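Local structure of 6'''-hydroxyparomomycin C oxidase (Microbacterium trichothecenolyticum, 7DVE) at residues Ile57-Ala60 with Asp61-Ala64; Ser138-Gly142 with Phe143-Thr147; Arg189-Asp192 with Glu193-Gln196; Pro334-Asp337 with Asp338-Phe341; Cys373-Asp376 with Leu377-Ser380. The protein oxidises the C3 hydroxyl of the sugar in C-glycosides such as isoorientin and mangiferin, using bound FAD and reducing molecular oxygen to hydrogen peroxide. All coordinates share one frame; numbering follows the deposited sequence.

Contact 1: Ile57-Ala60 with Asp61-Ala64; sequences IADA and DERA
The guanidinium of R63 takes the carbonyl oxygen of I57 at its edge, in its own plane, and grips this one atom with two nitrogens. R63 NE stands 2.9 Å from I57 O on the straighter path, 154° at the hydrogen and in the carbonyl plane, while R63 NH2 comes within 3.0 Å of I57 O from a tilted direction. Such a side-on fork fixes the rotation of the guanidinium about its last bonds. The other flat groups are carboxylates: the planes of D59 and D61 are turned 73° against each other. With its CG anti to the backbone N (chi1 177°), D59 turns its carboxylate toward the first turn of the helix and serves as N-cap. E62 N donates to D59 OD2 over 2.7 Å, reaching it on the anti side and somewhat out of the carboxylate plane. E62 OE1 lies only 4.2 Å from D59 OD2, a crowding of negative charge that the amino end of the helix would probably offset in part. The apolar share is small, I57 CG2 resting 3.8 Å from E62 CB where the two side chains cross at about a right angle. Backbone bonds R63 N to D59 O and A64 N to A60 O begin the helical pattern. The whole is a surface start to helix 60-69, at the end of the loop that follows strand 37-40, with A58 against Q321 and T322 and R63 against K55.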
loop_
_atom_site.group_PDB
_atom_site.type_symbol
_atom_site.label_atom_id
_atom_site.label_comp_id
_atom_site.label_asym_id
_atom_site.label_seq_id
_atom_site.Cartn_x
_atom_site.Cartn_y
_atom_site.Cartn_z
ATOM N N ILE A 57 11.944 -9.768 -12.997
ATOM C CA ILE A 57 12.456 -11.113 -13.228
ATOM C C ILE A 57 11.986 -11.576 -14.602
ATOM O O ILE A 57 10.778 -11.676 -14.851
ATOM C CB ILE A 57 11.982 -12.085 -12.137
ATOM C CG1 ILE A 57 12.368 -11.587 -10.748
ATOM C CG2 ILE A 57 12.565 -13.470 -12.395
ATOM C CD1 ILE A 57 11.603 -12.275 -9.616
ATOM N N ALA A 58 12.940 -11.881 -15.478
ATOM C CA ALA A 58 12.630 -12.192 -16.868
ATOM C C ALA A 58 12.114 -13.617 -17.042
ATOM O O ALA A 58 11.224 -13.860 -17.861
ATOM C CB ALA A 58 13.867 -11.984 -17.746
ATOM N N ASP A 59 12.678 -14.572 -16.318
ATOM C CA ASP A 59 12.265 -15.958 -16.489
ATOM C C ASP A 59 10.876 -16.151 -15.884
ATOM O O ASP A 59 10.627 -15.739 -14.746
ATOM C CB ASP A 59 13.279 -16.894 -15.824
ATOM C CG ASP A 59 12.862 -18.351 -15.894
ATOM O OD1 ASP A 59 12.833 -18.915 -17.007
ATOM O OD2 ASP A 59 12.520 -18.917 -14.836
ATOM N N ALA A 60 9.961 -16.759 -16.646
ATOM C CA ALA A 60 8.594 -16.889 -16.151
ATOM C C ALA A 60 8.509 -17.851 -14.963
ATOM O O ALA A 60 7.762 -17.594 -14.016
ATOM C CB ALA A 60 7.658 -17.322 -17.279
ATOM N N ASP A 61 9.290 -18.943 -14.981
ATOM C CA ASP A 61 9.324 -19.875 -13.852
ATOM C C ASP A 61 9.829 -19.196 -12.587
ATOM O O ASP A 61 9.227 -19.324 -11.512
ATOM C CB ASP A 61 10.213 -21.079 -14.171
ATOM C CG ASP A 61 9.566 -22.057 -15.131
ATOM O OD1 ASP A 61 8.319 -22.100 -15.185
ATOM O OD2 ASP A 61 10.316 -22.789 -15.820
ATOM N N GLU A 62 10.949 -18.481 -12.696
ATOM C CA GLU A 62 11.494 -17.795 -11.531
ATOM C C GLU A 62 10.538 -16.723 -11.027
ATOM O O GLU A 62 10.428 -16.514 -9.817
ATOM C CB GLU A 62 12.854 -17.181 -11.866
ATOM C CG GLU A 62 14.024 -18.110 -11.622
ATOM C CD GLU A 62 15.302 -17.616 -12.278
ATOM O OE1 GLU A 62 16.111 -18.464 -12.736
ATOM O OE2 GLU A 62 15.493 -16.375 -12.326
ATOM N N ARG A 63 9.834 -16.036 -11.939
ATOM C CA ARG A 63 8.904 -14.988 -11.525
ATOM C C ARG A 63 7.721 -15.575 -10.775
ATOM O O ARG A 63 7.324 -15.071 -9.712
ATOM C CB ARG A 63 8.421 -14.185 -12.741
ATOM C CG ARG A 63 7.687 -12.894 -12.355
ATOM C CD ARG A 63 6.966 -12.238 -13.501
ATOM N NE ARG A 63 7.886 -11.602 -14.438
ATOM C CZ ARG A 63 7.512 -10.836 -15.457
ATOM N NH1 ARG A 63 6.243 -10.500 -15.636
ATOM N NH2 ARG A 63 8.432 -10.399 -16.317
ATOM N N ALA A 64 7.134 -16.636 -11.324
ATOM C CA ALA A 64 6.067 -17.327 -10.614
ATOM C C ALA A 64 6.554 -17.839 -9.268
ATOM O O ALA A 64 5.802 -17.812 -8.285
ATOM C CB ALA A 64 5.523 -18.471 -11.472
#

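Contact 2: Ser138-Gly142 with Phe143-Thr147; sequences SERIG and FLDET
I141 lays its CG2 methyl over one face of the F143 ring, 3.6 Å from the centroid and 16° off the ring normal, a CH-pi contact shifted toward the rim. F143 CZ is the nearest ring atom to I141 CG2, at 3.5 Å. The ring is brought back there because F143 CG sits between the backbone N and the carbonyl carbon (chi1 52°), so that the two side chains run side by side. The same methyl also reaches L144 CG at 4.0 Å. I141 is the N-cap residue of the short helix 142-145, and its carbonyl oxygen accepts from D145 N at 2.9 Å and weakly from L144 N. Across this helix start R140 holds D145 in a two-nitrogen salt bridge: R140 NH2 to D145 OD1 is 2.7 Å and nearly straight, R140 NE to D145 OD2 is 2.8 Å. Both oxygens lie near the guanidinium plane, yet are met from above the carboxylate plane, the two groups being turned 50° apart. A methionine in place of R140 would probably leave the D145 carboxylate without its charged mate and free to turn. R140 NH2 also forms a salt bridge with D151, and R140 NH1 bonds to P135 O. On the buried side I141 and L144 pack on L496 of helix 490-510.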
loop_
_atom_site.group_PDB
_atom_site.type_symbol
_atom_site.label_atom_id
_atom_site.label_comp_id
_atom_site.label_asym_id
_atom_site.label_seq_id
_atom_site.Cartn_x
_atom_site.Cartn_y
_atom_site.Cartn_z
ATOM N N SER A 138 -11.953 16.096 1.410
ATOM C CA SER A 138 -12.089 15.488 2.738
ATOM C C SER A 138 -11.159 14.297 2.974
ATOM O O SER A 138 -10.958 13.934 4.134
ATOM C CB SER A 138 -13.550 15.058 2.990
ATOM O OG SER A 138 -13.924 13.980 2.115
ATOM N N GLU A 139 -10.566 13.696 1.942
ATOM C CA GLU A 139 -9.538 12.693 2.229
ATOM C C GLU A 139 -8.294 13.263 2.899
ATOM O O GLU A 139 -7.464 12.473 3.369
ATOM C CB GLU A 139 -9.050 11.968 0.970
ATOM C CG GLU A 139 -10.040 11.797 -0.148
ATOM C CD GLU A 139 -9.373 11.192 -1.376
ATOM O OE1 GLU A 139 -8.718 11.943 -2.131
ATOM O OE2 GLU A 139 -9.471 9.970 -1.579
ATOM N N ARG A 140 -8.102 14.578 2.898
ATOM C CA ARG A 140 -6.845 15.161 3.338
ATOM C C ARG A 140 -6.840 15.327 4.844
ATOM O O ARG A 140 -7.841 15.741 5.441
ATOM C CB ARG A 140 -6.608 16.512 2.657
ATOM C CG ARG A 140 -6.421 16.384 1.141
ATOM C CD ARG A 140 -6.193 17.723 0.464
ATOM N NE ARG A 140 -4.956 18.378 0.866
ATOM C CZ ARG A 140 -3.811 18.334 0.192
ATOM N NH1 ARG A 140 -3.656 17.549 -0.860
ATOM N NH2 ARG A 140 -2.796 19.109 0.579
ATOM N N ILE A 141 -5.706 15.012 5.462
ATOM C CA ILE A 141 -5.607 15.184 6.908
ATOM C C ILE A 141 -5.498 16.685 7.198
ATOM O O ILE A 141 -4.509 17.342 6.855
ATOM C CB ILE A 141 -4.439 14.386 7.494
ATOM C CG1 ILE A 141 -4.683 12.888 7.258
ATOM C CG2 ILE A 141 -4.344 14.633 8.969
ATOM C CD1 ILE A 141 -3.437 12.028 7.196
ATOM N N GLY A 142 -6.534 17.233 7.828
ATOM C CA GLY A 142 -6.668 18.675 7.906
ATOM C C GLY A 142 -5.635 19.335 8.797
ATOM O O GLY A 142 -5.118 20.408 8.466
ATOM N N PHE A 143 -5.332 18.731 9.950
ATOM C CA PHE A 143 -4.352 19.372 10.819
ATOM C C PHE A 143 -2.959 19.352 10.210
ATOM O O PHE A 143 -2.116 20.162 10.602
ATOM C CB PHE A 143 -4.338 18.755 12.223
ATOM C CG PHE A 143 -4.201 17.253 12.263
ATOM C CD1 PHE A 143 -2.952 16.646 12.195
ATOM C CD2 PHE A 143 -5.323 16.451 12.432
ATOM C CE1 PHE A 143 -2.823 15.262 12.267
ATOM C CE2 PHE A 143 -5.203 15.059 12.506
ATOM C CZ PHE A 143 -3.956 14.464 12.423
ATOM N N LEU A 144 -2.706 18.462 9.255
ATOM C CA LEU A 144 -1.472 18.519 8.492
ATOM C C LEU A 144 -1.574 19.472 7.314
ATOM O O LEU A 144 -0.576 20.097 6.963
ATOM C CB LEU A 144 -1.081 17.120 8.001
ATOM C CG LEU A 144 -0.663 16.167 9.123
ATOM C CD1 LEU A 144 -0.150 14.872 8.543
ATOM C CD2 LEU A 144 0.382 16.823 10.049
ATOM N N ASP A 145 -2.766 19.599 6.714
ATOM C CA ASP A 145 -2.958 20.470 5.557
ATOM C C ASP A 145 -2.909 21.948 5.929
ATOM O O ASP A 145 -2.475 22.775 5.118
ATOM C CB ASP A 145 -4.290 20.155 4.875
ATOM C CG ASP A 145 -4.249 20.406 3.368
ATOM O OD1 ASP A 145 -3.144 20.592 2.829
ATOM O OD2 ASP A 145 -5.313 20.433 2.716
ATOM N N GLU A 146 -3.354 22.304 7.136
ATOM C CA GLU A 146 -3.442 23.712 7.506
ATOM C C GLU A 146 -2.070 24.358 7.629
ATOM O O GLU A 146 -1.921 25.544 7.327
ATOM C CB GLU A 146 -4.228 23.873 8.814
ATOM C CG GLU A 146 -3.609 23.160 10.023
ATOM C CD GLU A 146 -4.496 23.184 11.275
ATOM O OE1 GLU A 146 -5.525 23.900 11.278
ATOM O OE2 GLU A 146 -4.168 22.464 12.250
ATOM N N THR A 147 -1.069 23.612 8.077
ATOM C CA THR A 147 0.271 24.164 8.221
ATOM C C THR A 147 1.044 24.224 6.919
ATOM O O THR A 147 2.136 24.802 6.904
ATOM C CB THR A 147 1.081 23.342 9.226
ATOM O OG1 THR A 147 1.238 22.000 8.727
ATOM C CG2 THR A 147 0.421 23.350 10.608
#

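Contact 3: Arg189-Asp192 with Glu193-Gln196; sequences RDAD and ERVQ
The carbonyl oxygen of E193 is gripped by two nitrogens of R189: NE donates to E193 O at 3.1 Å, and NH2 adds a weak bond to E193 O at 3.3 Å. The oxygen lies in the guanidinium plane, at its edge, whereas NE comes from well above the carbonyl plane rather than along a lone pair. R189 reaches it with a chain bent at chi3 (84°). The turn beneath is closed by E193 N donating to D190 O over 2.8 Å, followed by a weaker bond from R194 N to A191 O. R194 folds back and lays one guanidinium face on the D190-A191 peptide, with D190 C 3.6 Å above the plane over its centre and A191 N nearer the rim. Two acids meet on this turn: D190 OD1 comes within 3.4 Å of E193 OE1, their carboxylate planes 40° apart, a closeness that would probably raise the proton affinity of one. Past the turn, Q196 NE2 donates to R194 O at 3.1 Å. The arrangement is a surface loop leading from helix 176-183, which V195 touches through R178 and L181, into strand 196-204, where Q196 pairs by its backbone with W332 of strand 330-333.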
loop_
_atom_site.group_PDB
_atom_site.type_symbol
_atom_site.label_atom_id
_atom_site.label_comp_id
_atom_site.label_asym_id
_atom_site.label_seq_id
_atom_site.Cartn_x
_atom_site.Cartn_y
_atom_site.Cartn_z
ATOM N N ARG A 189 -14.881 21.595 -12.795
ATOM C CA ARG A 189 -13.729 21.111 -12.044
ATOM C C ARG A 189 -12.490 21.941 -12.378
ATOM O O ARG A 189 -12.329 22.416 -13.505
ATOM C CB ARG A 189 -13.483 19.628 -12.348
ATOM C CG ARG A 189 -14.693 18.726 -12.069
ATOM C CD ARG A 189 -14.664 17.408 -12.856
ATOM N NE ARG A 189 -13.862 16.383 -12.196
ATOM C CZ ARG A 189 -14.345 15.320 -11.562
ATOM N NH1 ARG A 189 -15.649 15.096 -11.471
ATOM N NH2 ARG A 189 -13.496 14.461 -11.001
ATOM N N ASP A 190 -11.613 22.122 -11.391
ATOM C CA ASP A 190 -10.360 22.824 -11.612
ATOM C C ASP A 190 -9.198 21.829 -11.727
ATOM O O ASP A 190 -9.396 20.606 -11.756
ATOM C CB ASP A 190 -10.130 23.869 -10.511
ATOM C CG ASP A 190 -10.230 23.297 -9.099
ATOM O OD1 ASP A 190 -9.839 22.124 -8.897
ATOM O OD2 ASP A 190 -10.668 24.056 -8.190
ATOM N N ALA A 191 -7.971 22.363 -11.772
ATOM C CA ALA A 191 -6.806 21.574 -12.170
ATOM C C ALA A 191 -6.625 20.337 -11.294
ATOM O O ALA A 191 -6.459 19.224 -11.804
ATOM C CB ALA A 191 -5.549 22.443 -12.133
ATOM N N ASP A 192 -6.642 20.510 -9.969
ATOM C CA ASP A 192 -6.465 19.374 -9.066
ATOM C C ASP A 192 -7.521 18.299 -9.262
ATOM O O ASP A 192 -7.374 17.193 -8.718
ATOM C CB ASP A 192 -6.492 19.852 -7.607
ATOM C CG ASP A 192 -5.176 20.479 -7.174
ATOM O OD1 ASP A 192 -4.154 19.757 -7.138
ATOM O OD2 ASP A 192 -5.162 21.700 -6.876
ATOM N N GLU A 193 -8.583 18.591 -10.009
ATOM C CA GLU A 193 -9.708 17.683 -10.124
ATOM C C GLU A 193 -9.987 17.182 -11.534
ATOM O O GLU A 193 -10.782 16.248 -11.683
ATOM C CB GLU A 193 -10.973 18.344 -9.557
ATOM C CG GLU A 193 -10.675 19.115 -8.288
ATOM C CD GLU A 193 -11.892 19.775 -7.695
ATOM O OE1 GLU A 193 -12.705 20.327 -8.478
ATOM O OE2 GLU A 193 -12.027 19.741 -6.443
ATOM N N ARG A 194 -9.358 17.742 -12.560
ATOM C CA ARG A 194 -9.703 17.304 -13.899
ATOM C C ARG A 194 -8.989 15.998 -14.243
ATOM O O ARG A 194 -8.062 15.555 -13.563
ATOM C CB ARG A 194 -9.395 18.395 -14.921
ATOM C CG ARG A 194 -10.525 19.412 -15.046
ATOM C CD ARG A 194 -10.198 20.538 -16.004
ATOM N NE ARG A 194 -9.023 21.299 -15.597
ATOM C CZ ARG A 194 -9.042 22.578 -15.257
ATOM N NH1 ARG A 194 -10.169 23.276 -15.247
ATOM N NH2 ARG A 194 -7.905 23.172 -14.910
ATOM N N VAL A 195 -9.487 15.348 -15.294
ATOM C CA VAL A 195 -8.863 14.135 -15.793
ATOM C C VAL A 195 -7.414 14.425 -16.181
ATOM O O VAL A 195 -7.110 15.458 -16.786
ATOM C CB VAL A 195 -9.689 13.599 -16.970
ATOM C CG1 VAL A 195 -9.058 12.342 -17.519
ATOM C CG2 VAL A 195 -11.115 13.308 -16.509
ATOM N N GLN A 196 -6.504 13.540 -15.787
ATOM C CA GLN A 196 -5.074 13.800 -15.929
ATOM C C GLN A 196 -4.338 12.467 -15.889
ATOM O O GLN A 196 -4.945 11.413 -15.667
ATOM C CB GLN A 196 -4.571 14.750 -14.832
ATOM C CG GLN A 196 -4.987 14.359 -13.388
ATOM C CD GLN A 196 -4.584 15.422 -12.387
ATOM O OE1 GLN A 196 -3.399 15.570 -12.071
ATOM N NE2 GLN A 196 -5.556 16.200 -11.915
#

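Contact 4: Pro334-Asp337 with Asp338-Phe341; sequences PFTD and DMPF
This is the tip of a beta hairpin joining strands 330-333 and 341-347: a type I turn from T336 to M339, followed at once by an inverse gamma turn centred on P340. M339 N faces two acceptors of T336, both bonds weak by their bent angles: T336 O at 2.8 Å and T336 OG1 at 3.1 Å from M339 N. The hydroxyl is in place because T336 OG1 sits between the backbone N and the carbonyl carbon (chi1 63°). In the gamma turn F341 N donates to M339 O over 2.7 Å. A water lies 2.7 Å from both P334 O and M339 O; with other acceptors in reach, it need not donate to both at once. F335, with CG anti to the backbone N (chi1 177°), sends its ring across P340, and F335 CE2 approaches P340 CA to 3.3 Å. In the backbone, F335 CA makes a CH-O contact of 3.4 Å with F341 O. P340 CD also stands 3.9 Å above one face of the F341 ring, toward its rim, while M339 CE lies at the ring edge. D337 OD1 is bonded to S138, and R414 of helix 406-424 touches M339, P340 and F341. The arrangement is that of a compact hairpin loop in the antiparallel sheet, consistent with the substrate domain of GMC oxidoreductases.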
loop_
_atom_site.group_PDB
_atom_site.type_symbol
_atom_site.label_atom_id
_atom_site.label_comp_id
_atom_site.label_asym_id
_atom_site.label_seq_id
_atom_site.Cartn_x
_atom_site.Cartn_y
_atom_site.Cartn_z
ATOM N N PRO A 334 -9.944 12.171 -10.563
ATOM C CA PRO A 334 -9.755 12.469 -9.138
ATOM C C PRO A 334 -11.042 12.508 -8.331
ATOM O O PRO A 334 -12.107 12.899 -8.813
ATOM C CB PRO A 334 -9.081 13.846 -9.150
ATOM C CG PRO A 334 -8.389 13.893 -10.493
ATOM C CD PRO A 334 -9.301 13.165 -11.440
ATOM N N PHE A 335 -10.904 12.059 -7.082
ATOM C CA PHE A 335 -11.887 12.260 -6.025
ATOM C C PHE A 335 -12.186 13.746 -5.799
ATOM O O PHE A 335 -11.276 14.577 -5.744
ATOM C CB PHE A 335 -11.335 11.630 -4.738
ATOM C CG PHE A 335 -12.209 11.817 -3.522
ATOM C CD1 PHE A 335 -12.188 13.020 -2.794
ATOM C CD2 PHE A 335 -13.038 10.782 -3.084
ATOM C CE1 PHE A 335 -12.990 13.180 -1.671
ATOM C CE2 PHE A 335 -13.831 10.938 -1.953
ATOM C CZ PHE A 335 -13.815 12.141 -1.247
ATOM N N THR A 336 -13.476 14.072 -5.639
ATOM C CA THR A 336 -13.931 15.348 -5.082
ATOM C C THR A 336 -15.066 15.089 -4.098
ATOM O O THR A 336 -15.801 14.104 -4.223
ATOM C CB THR A 336 -14.421 16.336 -6.155
ATOM O OG1 THR A 336 -15.562 15.796 -6.835
ATOM C CG2 THR A 336 -13.313 16.661 -7.165
ATOM N N ASP A 337 -15.205 15.981 -3.111
ATOM C CA ASP A 337 -16.274 15.840 -2.122
ATOM C C ASP A 337 -17.629 15.635 -2.795
ATOM O O ASP A 337 -18.456 14.841 -2.324
ATOM C CB ASP A 337 -16.328 17.074 -1.215
ATOM C CG ASP A 337 -15.331 17.010 -0.077
ATOM O OD1 ASP A 337 -14.640 15.987 0.026
ATOM O OD2 ASP A 337 -15.224 17.970 0.710
ATOM N N ASP A 338 -17.864 16.342 -3.904
ATOM C CA ASP A 338 -19.109 16.251 -4.659
ATOM C C ASP A 338 -19.224 14.943 -5.451
ATOM O O ASP A 338 -20.343 14.490 -5.724
ATOM C CB ASP A 338 -19.192 17.438 -5.612
ATOM C CG ASP A 338 -18.561 18.723 -5.026
ATOM O OD1 ASP A 338 -19.099 19.294 -4.040
ATOM O OD2 ASP A 338 -17.460 19.113 -5.519
ATOM N N MET A 339 -18.094 14.340 -5.853
ATOM C CA MET A 339 -18.066 13.107 -6.650
ATOM C C MET A 339 -17.101 12.123 -5.995
ATOM O O MET A 339 -15.992 11.902 -6.495
ATOM C CB MET A 339 -17.630 13.384 -8.092
ATOM C CG MET A 339 -18.671 13.946 -9.041
ATOM S SD MET A 339 -20.166 12.972 -9.046
ATOM C CE MET A 339 -19.626 11.627 -10.123
ATOM N N PRO A 340 -17.499 11.501 -4.878
ATOM C CA PRO A 340 -16.511 10.930 -3.946
ATOM C C PRO A 340 -16.025 9.528 -4.316
ATOM O O PRO A 340 -16.107 8.585 -3.524
ATOM C CB PRO A 340 -17.267 10.967 -2.609
ATOM C CG PRO A 340 -18.692 10.832 -2.975
ATOM C CD PRO A 340 -18.866 11.481 -4.324
ATOM N N PHE A 341 -15.430 9.401 -5.509
ATOM C CA PHE A 341 -14.792 8.168 -5.948
ATOM C C PHE A 341 -13.429 8.465 -6.550
ATOM O O PHE A 341 -13.262 9.424 -7.309
ATOM C CB PHE A 341 -15.659 7.420 -6.980
ATOM C CG PHE A 341 -17.113 7.673 -6.811
ATOM C CD1 PHE A 341 -17.820 7.037 -5.815
ATOM C CD2 PHE A 341 -17.761 8.609 -7.602
ATOM C CE1 PHE A 341 -19.178 7.314 -5.618
ATOM C CE2 PHE A 341 -19.111 8.894 -7.417
ATOM C CZ PHE A 341 -19.823 8.246 -6.425
HETATM O O HOH W 1 -14.766 12.353 -8.843
#

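Contact 5: Cys373-Asp376 with Leu377-Ser380; sequences CAKD and LQAS
K375 to Q378 run in an extended backbone without strand pairing, so contact between the halves is made mainly by side chains lying along the chain. L377 turns its CD2 methyl back to 4.2 Å from K375 CB and 3.9 Å from K375 O. Q378 CG similarly rests 3.5 Å from D376 O. The K375 chain leaves with CG anti to the backbone N, then bends at chi2 (57°) and chi4 (68°), which brings K375 NZ to D376 O at 2.9 Å, the carbonyl of the very next residue. The buried ammonium is further held by salt bridges to D408 and D381, by T403 O, and by a cation-pi contact with Y402. A methionine in place of K375 would probably leave the D408 and D381 carboxylates without their shared counter-charge and D376 O without its donor. The D376 carboxylate has partners of its own: OD2 takes a salt bridge from R407 NE and a hydrogen bond with S405 OG, while OD1 is 3.2 Å from L377 N, at an angle too poor for a bond. The stretch is thus an irregular linker between strands 366-373 and 382-386, pinned by a network of charges round the buried K375 ammonium.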
loop_
_atom_site.group_PDB
_atom_site.type_symbol
_atom_site.label_atom_id
_atom_site.label_comp_id
_atom_site.label_asym_id
_atom_site.label_seq_id
_atom_site.Cartn_x
_atom_site.Cartn_y
_atom_site.Cartn_z
ATOM N N CYS A 373 -14.499 3.613 -3.500
ATOM C CA CYS A 373 -15.330 4.371 -2.580
ATOM C C CYS A 373 -14.600 4.657 -1.275
ATOM O O CYS A 373 -13.729 3.890 -0.848
ATOM C CB CYS A 373 -16.610 3.601 -2.270
ATOM S SG CYS A 373 -17.619 3.387 -3.703
ATOM N N ALA A 374 -14.975 5.774 -0.646
ATOM C CA ALA A 374 -14.592 6.056 0.729
ATOM C C ALA A 374 -15.547 5.341 1.687
ATOM O O ALA A 374 -16.747 5.238 1.424
ATOM C CB ALA A 374 -14.624 7.560 0.989
ATOM N N LYS A 375 -15.004 4.834 2.790
ATOM C CA LYS A 375 -15.796 4.088 3.754
ATOM C C LYS A 375 -16.471 5.035 4.743
ATOM O O LYS A 375 -15.901 6.059 5.135
ATOM C CB LYS A 375 -14.914 3.097 4.514
ATOM C CG LYS A 375 -15.691 2.139 5.452
ATOM C CD LYS A 375 -16.764 1.305 4.748
ATOM C CE LYS A 375 -17.391 0.247 5.700
ATOM N NZ LYS A 375 -18.231 0.815 6.826
ATOM N N ASP A 376 -17.707 4.711 5.107
ATOM C CA ASP A 376 -18.339 5.283 6.287
ATOM C C ASP A 376 -17.649 4.697 7.512
ATOM O O ASP A 376 -17.886 3.537 7.871
ATOM C CB ASP A 376 -19.830 4.954 6.279
ATOM C CG ASP A 376 -20.567 5.484 7.507
ATOM O OD1 ASP A 376 -19.917 5.894 8.488
ATOM O OD2 ASP A 376 -21.812 5.498 7.479
ATOM N N LEU A 377 -16.800 5.484 8.161
ATOM C CA LEU A 377 -15.982 4.952 9.245
ATOM C C LEU A 377 -16.826 4.589 10.461
ATOM O O LEU A 377 -17.759 5.305 10.837
ATOM C CB LEU A 377 -14.899 5.957 9.625
ATOM C CG LEU A 377 -13.968 6.339 8.460
ATOM C CD1 LEU A 377 -12.897 7.271 8.942
ATOM C CD2 LEU A 377 -13.347 5.124 7.861
ATOM N N GLN A 378 -16.496 3.458 11.075
ATOM C CA GLN A 378 -17.243 2.932 12.206
ATOM C C GLN A 378 -16.273 2.438 13.266
ATOM O O GLN A 378 -15.208 1.906 12.943
ATOM C CB GLN A 378 -18.177 1.797 11.774
ATOM C CG GLN A 378 -19.288 2.245 10.836
ATOM C CD GLN A 378 -20.129 1.091 10.314
ATOM O OE1 GLN A 378 -19.611 0.122 9.753
ATOM N NE2 GLN A 378 -21.431 1.200 10.483
ATOM N N ALA A 379 -16.629 2.651 14.533
ATOM C CA ALA A 379 -15.835 2.087 15.619
ATOM C C ALA A 379 -15.815 0.565 15.563
ATOM O O ALA A 379 -14.789 -0.054 15.880
ATOM C CB ALA A 379 -16.365 2.557 16.975
ATOM N N SER A 380 -16.920 -0.053 15.141
ATOM C CA SER A 380 -17.010 -1.507 15.187
ATOM C C SER A 380 -16.315 -2.179 14.012
ATOM O O SER A 380 -16.066 -3.385 14.066
ATOM C CB SER A 380 -18.470 -1.942 15.235
ATOM O OG SER A 380 -19.146 -1.465 14.091
#

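Contact 4 touches both contact 2 and contact 3, which stay about 7 Å apart at their nearest atoms. It meets contact 2 where E139 CG lies 3.6 Å from F335 CE1, and contact 3 where E193 OE2 lies 3.4 Å from T336 CG2. Contact 5 reaches it more lightly, C373 SG standing 4.2 Å from F341 CD1. Contact 1 is remote: its centre is about 39 Å from those of contacts 4 and 5, which lie across the chain centre. Yet R63 of contact 1 and F335 of contact 4 come within about 12 and 13 Å of the FAD. The side chains of K375 and F335 are about 10 and 11 Å from that of H444, the probable proton acceptor.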